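Local coordinates for putative cell invasion protein with MAC/Perforin domain (Bacteroides thetaiotaomicron VPI-5482, PDB 3KK7), which is a putative cell invasion protein of the MACPF family, whose members include pore-forming proteins, but its own function has not been established, at residues A[102-108]-A[159-165]; A[394-398]-A[409-415]; A[445-449]-A[513-518]. Residue numbers count along the deposited sequence, not the author numbering.

Contact 1: A[102-108]-A[159-165]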
loop_
_atom_site.group_PDB
_atom_site.type_symbol
_atom_site.label_atom_id
_atom_site.label_comp_id
_atom_site.label_asym_id
_atom_site.label_seq_id
_atom_site.Cartn_x
_atom_site.Cartn_y
_atom_site.Cartn_z
ATOM N N GLU A 102 -11.134 -6.357 -26.545
ATOM C CA GLU A 102 -11.965 -5.680 -25.558
ATOM C C GLU A 102 -11.954 -4.179 -25.856
ATOM O O GLU A 102 -10.893 -3.593 -26.084
ATOM C CB GLU A 102 -11.396 -5.933 -24.156
ATOM C CG GLU A 102 -12.425 -5.985 -23.037
ATOM C CD GLU A 102 -13.044 -7.387 -22.850
ATOM O OE1 GLU A 102 -12.290 -8.353 -22.547
ATOM O OE2 GLU A 102 -14.294 -7.516 -22.980
ATOM N N THR A 103 -13.124 -3.559 -25.892
ATOM C CA THR A 103 -13.192 -2.098 -25.879
ATOM C C THR A 103 -14.056 -1.677 -24.690
ATOM O O THR A 103 -15.033 -2.345 -24.335
ATOM C CB THR A 103 -13.726 -1.524 -27.186
ATOM O OG1 THR A 103 -15.042 -2.009 -27.407
ATOM C CG2 THR A 103 -12.838 -1.925 -28.361
ATOM N N LYS A 104 -13.630 -0.621 -24.021
ATOM C CA LYS A 104 -14.366 -0.060 -22.901
ATOM C C LYS A 104 -14.246 1.440 -23.073
ATOM O O LYS A 104 -13.174 1.924 -23.403
ATOM C CB LYS A 104 -13.745 -0.392 -21.526
ATOM C CG LYS A 104 -13.117 -1.754 -21.296
ATOM C CD LYS A 104 -12.087 -1.606 -20.146
ATOM C CE LYS A 104 -11.484 -2.937 -19.632
ATOM N NZ LYS A 104 -10.593 -2.658 -18.459
ATOM N N ALA A 105 -15.327 2.159 -22.817
ATOM C CA ALA A 105 -15.326 3.618 -22.837
ATOM C C ALA A 105 -15.909 4.086 -21.512
ATOM O O ALA A 105 -16.809 3.463 -20.974
ATOM C CB ALA A 105 -16.154 4.155 -24.019
ATOM N N LEU A 106 -15.380 5.177 -20.984
ATOM C CA LEU A 106 -15.888 5.755 -19.748
ATOM C C LEU A 106 -15.999 7.271 -19.892
ATOM O O LEU A 106 -15.047 7.922 -20.287
ATOM C CB LEU A 106 -14.943 5.423 -18.596
ATOM C CG LEU A 106 -15.410 5.828 -17.205
ATOM C CD1 LEU A 106 -16.740 5.101 -16.869
ATOM C CD2 LEU A 106 -14.286 5.505 -16.211
ATOM N N SER A 107 -17.156 7.815 -19.560
ATOM C CA SER A 107 -17.342 9.245 -19.502
ATOM C C SER A 107 -17.608 9.641 -18.063
ATOM O O SER A 107 -18.363 8.964 -17.363
ATOM C CB SER A 107 -18.538 9.640 -20.323
ATOM O OG SER A 107 -18.400 9.208 -21.652
ATOM N N TYR A 108 -17.022 10.764 -17.643
ATOM C CA TYR A 108 -17.126 11.224 -16.273
ATOM C C TYR A 108 -17.003 12.737 -16.169
ATOM O O TYR A 108 -16.044 13.335 -16.649
ATOM C CB TYR A 108 -16.109 10.488 -15.375
ATOM C CG TYR A 108 -14.628 10.572 -15.747
ATOM C CD1 TYR A 108 -14.101 9.847 -16.822
ATOM C CD2 TYR A 108 -13.739 11.333 -14.973
ATOM C CE1 TYR A 108 -12.720 9.918 -17.154
ATOM C CE2 TYR A 108 -12.370 11.406 -15.274
ATOM C CZ TYR A 108 -11.861 10.703 -16.362
ATOM O OH TYR A 108 -10.511 10.782 -16.633
ATOM N N HIS A 159 -15.041 14.526 -18.924
ATOM C CA HIS A 159 -13.868 13.719 -19.286
ATOM C C HIS A 159 -14.244 12.377 -19.878
ATOM O O HIS A 159 -15.325 11.861 -19.629
ATOM C CB HIS A 159 -12.993 13.487 -18.075
ATOM C CG HIS A 159 -12.745 14.727 -17.291
ATOM N ND1 HIS A 159 -11.737 15.606 -17.607
ATOM C CD2 HIS A 159 -13.392 15.252 -16.225
ATOM C CE1 HIS A 159 -11.781 16.630 -16.768
ATOM N NE2 HIS A 159 -12.773 16.437 -15.920
ATOM N N GLY A 160 -13.325 11.821 -20.659
ATOM C CA GLY A 160 -13.546 10.547 -21.363
ATOM C C GLY A 160 -12.297 9.686 -21.339
ATOM O O GLY A 160 -11.198 10.206 -21.289
ATOM N N GLU A 161 -12.485 8.368 -21.333
ATOM C CA GLU A 161 -11.382 7.413 -21.477
ATOM C C GLU A 161 -11.816 6.294 -22.399
ATOM O O GLU A 161 -12.970 5.855 -22.352
ATOM C CB GLU A 161 -10.941 6.849 -20.134
ATOM C CG GLU A 161 -9.701 5.957 -20.227
ATOM C CD GLU A 161 -9.318 5.303 -18.921
ATOM O OE1 GLU A 161 -9.908 5.620 -17.883
ATOM O OE2 GLU A 161 -8.416 4.460 -18.934
ATOM N N LEU A 162 -10.914 5.861 -23.271
ATOM C CA LEU A 162 -11.185 4.728 -24.161
ATOM C C LEU A 162 -10.095 3.706 -23.940
ATOM O O LEU A 162 -8.949 4.082 -23.673
ATOM C CB LEU A 162 -11.232 5.168 -25.642
ATOM C CG LEU A 162 -11.428 4.164 -26.790
ATOM C CD1 LEU A 162 -12.746 3.408 -26.672
ATOM C CD2 LEU A 162 -11.355 4.844 -28.189
ATOM N N SER A 163 -10.456 2.426 -24.028
ATOM C CA SER A 163 -9.478 1.354 -23.989
ATOM C C SER A 163 -9.705 0.365 -25.116
ATOM O O SER A 163 -10.822 -0.104 -25.345
ATOM C CB SER A 163 -9.491 0.634 -22.650
ATOM O OG SER A 163 -8.318 -0.152 -22.514
ATOM N N ILE A 164 -8.636 0.071 -25.835
ATOM C CA ILE A 164 -8.678 -0.824 -26.976
ATOM C C ILE A 164 -7.600 -1.831 -26.680
ATOM O O ILE A 164 -6.426 -1.456 -26.599
ATOM C CB ILE A 164 -8.373 -0.061 -28.287
ATOM C CG1 ILE A 164 -9.440 1.010 -28.507
ATOM C CG2 ILE A 164 -8.282 -1.010 -29.488
ATOM C CD1 ILE A 164 -9.320 1.753 -29.796
ATOM N N GLU A 165 -7.996 -3.087 -26.499
ATOM C CA GLU A 165 -7.083 -4.129 -26.013
ATOM C C GLU A 165 -7.111 -5.385 -26.869
ATOM O O GLU A 165 -8.187 -5.950 -27.153
ATOM C CB GLU A 165 -7.452 -4.524 -24.577
ATOM C CG GLU A 165 -7.461 -3.357 -23.654
ATOM C CD GLU A 165 -7.677 -3.698 -22.192
ATOM O OE1 GLU A 165 -8.325 -4.721 -21.845
ATOM O OE2 GLU A 165 -7.196 -2.888 -21.390
HETATM O O HOH W 1 -10.062 11.596 -19.024
#

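Contact 2: A[394-398]-A[409-415]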
loop_
_atom_site.group_PDB
_atom_site.type_symbol
_atom_site.label_atom_id
_atom_site.label_comp_id
_atom_site.label_asym_id
_atom_site.label_seq_id
_atom_site.Cartn_x
_atom_site.Cartn_y
_atom_site.Cartn_z
ATOM N N TYR A 394 -7.608 3.471 36.033
ATOM C CA TYR A 394 -6.479 3.246 35.159
ATOM C C TYR A 394 -5.410 2.358 35.781
ATOM O O TYR A 394 -5.227 2.350 36.993
ATOM C CB TYR A 394 -5.847 4.587 34.852
ATOM C CG TYR A 394 -6.728 5.557 34.112
ATOM C CD1 TYR A 394 -6.771 5.559 32.713
ATOM C CD2 TYR A 394 -7.497 6.491 34.795
ATOM C CE1 TYR A 394 -7.566 6.465 32.018
ATOM C CE2 TYR A 394 -8.287 7.407 34.113
ATOM C CZ TYR A 394 -8.316 7.391 32.724
ATOM O OH TYR A 394 -9.099 8.285 32.036
ATOM N N ASP A 395 -4.715 1.609 34.923
ATOM C CA ASP A 395 -3.503 0.891 35.283
ATOM C C ASP A 395 -2.324 1.751 34.800
ATOM O O ASP A 395 -2.482 2.606 33.926
ATOM C CB ASP A 395 -3.483 -0.497 34.615
ATOM C CG ASP A 395 -2.373 -1.427 35.164
ATOM O OD1 ASP A 395 -1.764 -1.101 36.201
ATOM O OD2 ASP A 395 -2.118 -2.503 34.571
ATOM N N ILE A 396 -1.151 1.535 35.387
ATOM C CA ILE A 396 0.070 2.223 34.972
ATOM C C ILE A 396 0.850 1.214 34.165
ATOM O O ILE A 396 1.115 0.116 34.630
ATOM C CB ILE A 396 0.894 2.684 36.176
ATOM C CG1 ILE A 396 0.079 3.665 37.014
ATOM C CG2 ILE A 396 2.195 3.343 35.727
ATOM C CD1 ILE A 396 0.683 3.950 38.382
ATOM N N VAL A 397 1.242 1.617 32.969
ATOM C CA VAL A 397 1.786 0.713 31.965
ATOM C C VAL A 397 3.009 1.314 31.218
ATOM O O VAL A 397 3.017 2.505 30.886
ATOM C CB VAL A 397 0.658 0.380 30.969
ATOM C CG1 VAL A 397 1.202 0.174 29.613
ATOM C CG2 VAL A 397 -0.130 -0.853 31.436
ATOM N N PRO A 398 4.049 0.493 30.965
ATOM C CA PRO A 398 5.102 0.929 30.064
ATOM C C PRO A 398 4.652 0.716 28.630
ATOM O O PRO A 398 4.100 -0.338 28.326
ATOM C CB PRO A 398 6.259 -0.005 30.403
ATOM C CG PRO A 398 5.629 -1.226 30.920
ATOM C CD PRO A 398 4.312 -0.856 31.498
ATOM N N ILE A 409 1.944 -1.239 24.006
ATOM C CA ILE A 409 1.549 -1.239 25.410
ATOM C C ILE A 409 1.869 -2.600 26.008
ATOM O O ILE A 409 1.375 -3.600 25.519
ATOM C CB ILE A 409 0.012 -1.026 25.559
ATOM C CG1 ILE A 409 -0.481 0.197 24.789
ATOM C CG2 ILE A 409 -0.373 -0.850 27.007
ATOM C CD1 ILE A 409 -2.000 0.245 24.658
ATOM N N PHE A 410 2.699 -2.629 27.053
ATOM C CA PHE A 410 3.002 -3.864 27.816
ATOM C C PHE A 410 1.979 -3.985 28.951
ATOM O O PHE A 410 2.207 -3.541 30.080
ATOM C CB PHE A 410 4.390 -3.800 28.434
ATOM C CG PHE A 410 5.526 -3.743 27.445
ATOM C CD1 PHE A 410 5.330 -3.663 26.087
ATOM C CD2 PHE A 410 6.825 -3.728 27.908
ATOM C CE1 PHE A 410 6.423 -3.603 25.214
ATOM C CE2 PHE A 410 7.909 -3.669 27.039
ATOM C CZ PHE A 410 7.704 -3.607 25.698
ATOM N N SER A 411 0.845 -4.591 28.642
ATOM C CA SER A 411 -0.284 -4.629 29.566
ATOM C C SER A 411 -0.182 -5.733 30.581
ATOM O O SER A 411 0.536 -6.713 30.368
ATOM C CB SER A 411 -1.585 -4.784 28.786
ATOM O OG SER A 411 -1.324 -5.383 27.526
ATOM N N ASN A 412 -0.912 -5.548 31.688
ATOM C CA ASN A 412 -1.056 -6.542 32.763
ATOM C C ASN A 412 -2.505 -7.028 32.728
ATOM O O ASN A 412 -3.401 -6.360 33.251
ATOM C CB ASN A 412 -0.720 -5.938 34.147
ATOM C CG ASN A 412 0.678 -5.242 34.188
ATOM O OD1 ASN A 412 1.272 -4.925 33.138
ATOM N ND2 ASN A 412 1.191 -4.992 35.415
ATOM N N PRO A 413 -2.753 -8.189 32.095
ATOM C CA PRO A 413 -4.143 -8.594 31.891
ATOM C C PRO A 413 -4.881 -8.873 33.208
ATOM O O PRO A 413 -6.112 -8.840 33.233
ATOM C CB PRO A 413 -4.017 -9.843 31.014
ATOM C CG PRO A 413 -2.682 -10.407 31.340
ATOM C CD PRO A 413 -1.804 -9.231 31.658
ATOM N N ASP A 414 -4.126 -9.102 34.289
ATOM C CA ASP A 414 -4.696 -9.255 35.638
ATOM C C ASP A 414 -5.030 -7.923 36.324
ATOM O O ASP A 414 -5.474 -7.896 37.471
ATOM C CB ASP A 414 -3.765 -10.104 36.532
ATOM C CG ASP A 414 -4.015 -11.624 36.390
ATOM O OD1 ASP A 414 -4.705 -12.059 35.436
ATOM O OD2 ASP A 414 -3.524 -12.395 37.249
ATOM N N ALA A 415 -4.828 -6.822 35.614
ATOM C CA ALA A 415 -5.166 -5.507 36.125
ATOM C C ALA A 415 -6.679 -5.332 36.278
ATOM O O ALA A 415 -7.107 -4.550 37.123
ATOM C CB ALA A 415 -4.585 -4.416 35.212
HETATM O O HOH W 2 -2.581 -3.287 32.191
#

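Contact 3: A[445-449]-A[513-518]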
loop_
_atom_site.group_PDB
_atom_site.type_symbol
_atom_site.label_atom_id
_atom_site.label_comp_id
_atom_site.label_asym_id
_atom_site.label_seq_id
_atom_site.Cartn_x
_atom_site.Cartn_y
_atom_site.Cartn_z
ATOM N N LYS A 445 17.052 -2.453 32.883
ATOM C CA LYS A 445 17.998 -3.576 32.808
ATOM C C LYS A 445 18.184 -4.081 31.372
ATOM O O LYS A 445 19.191 -4.710 31.071
ATOM C CB LYS A 445 17.519 -4.763 33.662
ATOM C CG LYS A 445 17.465 -4.573 35.191
ATOM C CD LYS A 445 16.519 -5.645 35.819
ATOM C CE LYS A 445 17.011 -6.231 37.155
ATOM N NZ LYS A 445 16.860 -5.309 38.295
ATOM N N TYR A 446 17.202 -3.816 30.509
ATOM C CA TYR A 446 17.185 -4.340 29.146
ATOM C C TYR A 446 17.254 -3.245 28.064
ATOM O O TYR A 446 17.784 -3.486 26.977
ATOM C CB TYR A 446 15.920 -5.208 28.967
ATOM C CG TYR A 446 15.714 -6.179 30.106
ATOM C CD1 TYR A 446 16.412 -7.387 30.155
ATOM C CD2 TYR A 446 14.855 -5.877 31.159
ATOM C CE1 TYR A 446 16.243 -8.282 31.233
ATOM C CE2 TYR A 446 14.681 -6.761 32.243
ATOM C CZ TYR A 446 15.382 -7.962 32.272
ATOM O OH TYR A 446 15.212 -8.831 33.334
ATOM N N TYR A 447 16.708 -2.060 28.362
ATOM C CA TYR A 447 16.590 -0.969 27.387
ATOM C C TYR A 447 17.348 0.248 27.900
ATOM O O TYR A 447 17.159 0.654 29.052
ATOM C CB TYR A 447 15.140 -0.534 27.225
ATOM C CG TYR A 447 14.176 -1.539 26.651
ATOM C CD1 TYR A 447 13.492 -2.442 27.467
ATOM C CD2 TYR A 447 13.874 -1.532 25.299
ATOM C CE1 TYR A 447 12.562 -3.349 26.918
ATOM C CE2 TYR A 447 12.953 -2.428 24.754
ATOM C CZ TYR A 447 12.308 -3.324 25.556
ATOM O OH TYR A 447 11.408 -4.181 24.977
ATOM N N GLN A 448 18.165 0.837 27.027
ATOM C CA GLN A 448 18.988 2.012 27.351
ATOM C C GLN A 448 18.500 3.279 26.637
ATOM O O GLN A 448 19.251 4.258 26.490
ATOM C CB GLN A 448 20.433 1.753 26.942
ATOM C CG GLN A 448 21.209 0.841 27.872
ATOM C CD GLN A 448 22.699 0.962 27.627
ATOM O OE1 GLN A 448 23.136 1.158 26.488
ATOM N NE2 GLN A 448 23.487 0.870 28.690
ATOM N N LEU A 449 17.246 3.249 26.187
ATOM C CA LEU A 449 16.647 4.377 25.496
ATOM C C LEU A 449 15.971 5.297 26.514
ATOM O O LEU A 449 15.878 4.973 27.695
ATOM C CB LEU A 449 15.664 3.895 24.425
ATOM C CG LEU A 449 14.768 2.667 24.636
ATOM C CD1 LEU A 449 13.903 2.740 25.913
ATOM C CD2 LEU A 449 13.896 2.483 23.378
ATOM N N TYR A 513 17.127 1.138 19.770
ATOM C CA TYR A 513 16.373 0.840 21.004
ATOM C C TYR A 513 17.248 0.655 22.243
ATOM O O TYR A 513 16.743 0.468 23.351
ATOM C CB TYR A 513 15.507 -0.399 20.799
ATOM C CG TYR A 513 14.410 -0.229 19.761
ATOM C CD1 TYR A 513 14.678 -0.349 18.404
ATOM C CD2 TYR A 513 13.104 0.008 20.143
ATOM C CE1 TYR A 513 13.676 -0.216 17.464
ATOM C CE2 TYR A 513 12.088 0.134 19.208
ATOM C CZ TYR A 513 12.370 0.026 17.874
ATOM O OH TYR A 513 11.344 0.163 16.967
ATOM N N GLY A 514 18.562 0.727 22.069
ATOM C CA GLY A 514 19.512 0.513 23.176
ATOM C C GLY A 514 19.297 -0.834 23.836
ATOM O O GLY A 514 19.189 -0.908 25.058
ATOM N N ILE A 515 19.203 -1.880 23.012
ATOM C CA ILE A 515 18.912 -3.246 23.465
ATOM C C ILE A 515 19.933 -4.267 22.943
ATOM O O ILE A 515 19.744 -5.471 23.079
ATOM C CB ILE A 515 17.462 -3.709 23.052
ATOM C CG1 ILE A 515 17.298 -3.769 21.533
ATOM C CG2 ILE A 515 16.403 -2.792 23.644
ATOM C CD1 ILE A 515 15.962 -4.217 21.126
ATOM N N LEU A 516 21.033 -3.787 22.374
ATOM C CA LEU A 516 21.993 -4.670 21.756
ATOM C C LEU A 516 22.568 -5.635 22.784
ATOM O O LEU A 516 22.661 -6.832 22.522
ATOM C CB LEU A 516 23.093 -3.860 21.085
ATOM C CG LEU A 516 24.107 -4.655 20.259
ATOM C CD1 LEU A 516 23.434 -5.736 19.370
ATOM C CD2 LEU A 516 24.963 -3.672 19.430
ATOM N N ASP A 517 22.934 -5.133 23.956
ATOM C CA ASP A 517 23.440 -6.015 25.008
ATOM C C ASP A 517 22.428 -7.093 25.287
ATOM O O ASP A 517 22.704 -8.279 25.097
ATOM C CB ASP A 517 23.726 -5.258 26.305
ATOM C CG ASP A 517 25.002 -4.457 26.245
ATOM O OD1 ASP A 517 25.712 -4.523 25.216
ATOM O OD2 ASP A 517 25.294 -3.753 27.233
ATOM N N TRP A 518 21.241 -6.675 25.705
ATOM C CA TRP A 518 20.185 -7.618 26.031
ATOM C C TRP A 518 19.987 -8.708 24.969
ATOM O O TRP A 518 19.962 -9.899 25.272
ATOM C CB TRP A 518 18.888 -6.870 26.243
ATOM C CG TRP A 518 17.732 -7.770 26.404
ATOM C CD1 TRP A 518 17.697 -8.957 27.076
ATOM C CD2 TRP A 518 16.414 -7.544 25.912
ATOM N NE1 TRP A 518 16.438 -9.492 27.016
ATOM C CE2 TRP A 518 15.628 -8.640 26.313
ATOM C CE3 TRP A 518 15.819 -6.514 25.171
ATOM C CZ2 TRP A 518 14.279 -8.746 25.988
ATOM C CZ3 TRP A 518 14.463 -6.606 24.856
ATOM C CH2 TRP A 518 13.710 -7.714 25.258
#

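Contact 1: A[102-108]-A[159-165]
Eight backbone hydrogen bonds hold strands 102-108 and 159-165 together as an antiparallel ladder, their axes 4.7 Å apart at 170°. Four hydrogen-bonded pairs, E102 with E165, K104 with S163, L106 with E161 and Y108 with H159, each exchange two N-H...O bonds; Y108 N to H159 O and H159 N to Y108 O are both 2.8 Å. Between them, CA-H...O contacts such as T103 CA to S163 O at 3.1 Å fill in the ladder. G160, paired with S107, has no side chain; their CA atoms are 4.4 Å apart.

This ladder belongs to the bent antiparallel sheet of the MACPF domain, the sheet this family shares with the cholesterol-dependent cytolysins. Strand 159-165 is interior to it, since G160, L162 and I164 also bond strand 220-230.

Apolar contact is modest on the face of T103, A105, L162 and I164, where A105 CB lies 4.4 Å from L162 CD1; helix 236-249 packs there, I247 touching both residues.

The other face is mostly polar and aromatic, L106 excepted. H159 CB sits over the Y108 ring, 3.5 Å from its centroid, a CH-pi contact. The long phenol lets Y108 OH reach a water at 2.6 Å, which donates to G160 O at 2.9 Å. R139 binds both Y108 OH and the buried carboxylate of E161, while K104 extends its flexible chain to a salt bridge with D337.

Contact 2: A[394-398]-A[409-415]
D395 is the first residue of strand 394-398 to meet the other segment. Its CB points toward the turn at 412-415, and OD2 comes within 3.2 Å of A415 CB and 3.7 Å of N412 CB. A water bridges the remaining gap, donating to D395 OD2 at 2.5 Å and accepting from N412 N at 2.9 Å. Aspartate suits this place because its short carboxylate can accept a hydrogen bond from the water through OD2, while OD1 accepts a weak bond from I396 N at 2.8 Å. The turn is tied by A415 N to N412 O at 2.8 Å.

I396 points away, onto F432 and K435 of helix 429-443, so its branched chain serves the sheet-helix interface. V397 returns to the hairpin partner: its CG1 packs at 3.2 Å on I409 CG2, a tight meeting of two beta-branched residues well suited to strands.

At P398 the two chains of this D2 hairpin, 392-401 with 407-411, pair properly. Having no N-H, proline can offer only its carbonyl, and P398 O accepts from F410 N at 3.0 Å; P398 CG also touches F410 CB at 3.8 Å. The strand directions make 130°, well short of an ideal antiparallel 180°: bonding at P398 gives way to packing at V397, then to one water bridging D395 and N412, replacing a direct backbone bond where the chains lie too far apart to pair.

Contact 3: A[445-449]-A[513-518]
A Schellman motif ends helix 508-512 at G514, and the next helix starts straight away with I515 as N-cap; loop 445-449 fits against this junction, joining the D2 and D3 domains. The hollow is at G514, whose positive phi favours glycine and whose missing side chain makes room for Q448: an ideal CB would sit 2.9 Å from Q448 CB, a clash. The backbones can therefore close up, and Q448 N bonds G514 O at 2.8 Å. Beside this hollow, L449 pushes its branched chain against Y513, L449 CG reaching Y513 O at 3.2 Å and L449 CD2 lying 4.1 Å from Y513 CD2. Y447 packs against I515, with Y447 CD2 3.3 Å from I515 CG2, and its far end meets W518. Broad and flat, the indole of W518 offers a face to Y446, completing an aromatic cluster: the tyrosine's edge points at that face, with Y446 CD1 3.7 Å from W518 CD1.

Overall arrangement
The three contacts follow one another along the chain without interlocking. Contact 1 lies within the antiparallel sheet of the MACPF domain, on the opposite side of the chain's centre from the other two; its centre is 56 Å from that of contact 2 and 58 Å from that of contact 3. Contacts 2 and 3 are neighbours, their centres 21 Å apart, and touch where F410 CZ packs 3.8 Å from Y447 OH. Helix 429-443 links them: it packs on the hairpin of contact 2, and the loop after it supplies 445-449. Contact 2 thus lies inside D2, contact 3 joins D2 to D3, and the chain reads as an elongated, multidomain molecule.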